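Local structure of D-lactate dehydrogenase (Fermentative) (Pseudomonas aeruginosa, 6ABJ) at residues 204-207 with 208-211. The protein interconverts D-lactate and pyruvate with NAD(H) as cofactor, as a tetrameric fermentative dehydrogenase of the D-isomer specific 2-hydroxyacid dehydrogenase family. Residues are numbered along the deposited sequence; the frame is centred on the assembly and turned at random.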
loop_
_atom_site.group_PDB
_atom_site.type_symbol
_atom_site.label_atom_id
_atom_site.label_comp_id
_atom_site.label_asym_id
_atom_site.label_seq_id
_atom_site.Cartn_x
_atom_site.Cartn_y
_atom_site.Cartn_z
ATOM N N TYR B 204 -16.809 -17.205 34.692
ATOM C CA TYR B 204 -15.858 -16.325 35.397
ATOM C C TYR B 204 -14.756 -17.120 36.001
ATOM O O TYR B 204 -14.993 -18.238 36.489
ATOM C CB TYR B 204 -16.558 -15.459 36.503
ATOM C CG TYR B 204 -17.297 -14.265 35.956
ATOM C CD1 TYR B 204 -18.612 -14.386 35.585
ATOM C CD2 TYR B 204 -16.668 -13.045 35.782
ATOM C CE1 TYR B 204 -19.312 -13.323 35.123
ATOM C CE2 TYR B 204 -17.339 -11.985 35.243
ATOM C CZ TYR B 204 -18.685 -12.108 34.978
ATOM O OH TYR B 204 -19.423 -11.058 34.454
ATOM N N LEU B 205 -13.550 -16.542 36.004
ATOM C CA LEU B 205 -12.394 -17.140 36.598
ATOM C C LEU B 205 -11.396 -16.086 36.963
ATOM O O LEU B 205 -11.559 -14.930 36.648
ATOM C CB LEU B 205 -11.776 -18.251 35.735
ATOM C CG LEU B 205 -11.554 -18.146 34.199
ATOM C CD1 LEU B 205 -11.732 -16.755 33.545
ATOM C CD2 LEU B 205 -10.381 -18.896 33.683
ATOM N N ALA B 206 -10.336 -16.478 37.655
ATOM C CA ALA B 206 -9.271 -15.560 37.981
ATOM C C ALA B 206 -8.564 -14.979 36.730
ATOM O O ALA B 206 -8.450 -15.647 35.710
ATOM C CB ALA B 206 -8.256 -16.259 38.855
ATOM N N LEU B 207 -8.091 -13.738 36.844
ATOM C CA LEU B 207 -7.449 -13.047 35.741
ATOM C C LEU B 207 -6.334 -13.952 35.182
ATOM O O LEU B 207 -6.189 -14.044 33.951
ATOM C CB LEU B 207 -6.871 -11.715 36.183
ATOM C CG LEU B 207 -6.060 -10.883 35.239
ATOM C CD1 LEU B 207 -6.813 -10.609 33.935
ATOM C CD2 LEU B 207 -5.612 -9.588 35.875
ATOM N N ASP B 208 -5.532 -14.506 36.062
ATOM C CA ASP B 208 -4.350 -15.225 35.611
ATOM C C ASP B 208 -4.705 -16.503 34.842
ATOM O O ASP B 208 -4.103 -16.780 33.823
ATOM C CB ASP B 208 -3.389 -15.464 36.755
ATOM C CG ASP B 208 -2.578 -14.223 37.111
ATOM O OD1 ASP B 208 -2.400 -13.280 36.292
ATOM O OD2 ASP B 208 -2.060 -14.188 38.211
ATOM N N ALA B 209 -5.806 -17.124 35.236
ATOM C CA ALA B 209 -6.286 -18.290 34.563
ATOM C C ALA B 209 -6.940 -17.927 33.222
ATOM O O ALA B 209 -6.711 -18.611 32.219
ATOM C CB ALA B 209 -7.261 -18.988 35.441
ATOM N N LEU B 210 -7.676 -16.808 33.187
ATOM C CA LEU B 210 -8.159 -16.274 31.921
ATOM C C LEU B 210 -7.027 -16.077 30.917
ATOM O O LEU B 210 -7.134 -16.496 29.749
ATOM C CB LEU B 210 -8.921 -14.980 32.125
ATOM C CG LEU B 210 -9.572 -14.383 30.883
ATOM C CD1 LEU B 210 -10.820 -13.584 31.331
ATOM C CD2 LEU B 210 -8.608 -13.485 30.191
ATOM N N LEU B 211 -5.943 -15.470 31.353
ATOM C CA LEU B 211 -4.849 -15.153 30.485
ATOM C C LEU B 211 -4.182 -16.455 29.989
ATOM O O LEU B 211 -3.854 -16.615 28.772
ATOM C CB LEU B 211 -3.905 -14.230 31.181
ATOM C CG LEU B 211 -4.368 -12.761 31.388
ATOM C CD1 LEU B 211 -3.373 -12.002 32.244
ATOM C CD2 LEU B 211 -4.576 -12.013 30.123
#
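With chi1 at 44°, L205 holds its CG in the crowded position between backbone N and carbonyl carbon, and a nearly eclipsed chi2 (11°) brings both methyl groups against the first turn of helix 207-213. CD1 meets L210 CB at 3.6 Å, the two side chains crossing at about a right angle, while CD2 lies 3.6 Å from A209 CB and also rests on the backbone N of L210. One leucine from the loop thus straddles two consecutive helical residues. L207 has its CG anti to the backbone N (chi1 175°), and L211, one turn further on, has its own beside the N; their CD1 methyls come within 4.1 Å of each other along the same side of the helix.

The backbone beneath these groups follows the usual course of a helix start. A206 occupies the N-cap, and its carbonyl O accepts a hydrogen bond from L210 N at 2.9 Å, with A209 N adding a weak one at 3.1 Å. The next rung runs from L211 N to L207 O, 3.0 Å long.

The contact belongs to the Rossmann-type NAD-binding domain, where it is the link from strand 203-204, an outermost strand of the parallel sheet, into the helix that leads to strand 216-219. L207 and L210 both pack on Y189 and I166 of the neighbouring strands, so the leucines fasten the helix to the sheet, and the side chain of L210 is about 9 Å from that of D190, which binds NADH. Across the contact itself the side chains meet through hydrocarbon alone, which leaves directional bonding to the main chain: apolar contact of the partly exposed L205 with buried L210 probably steadies the loop against the turn, and peptide hydrogen bonds define where the helix begins.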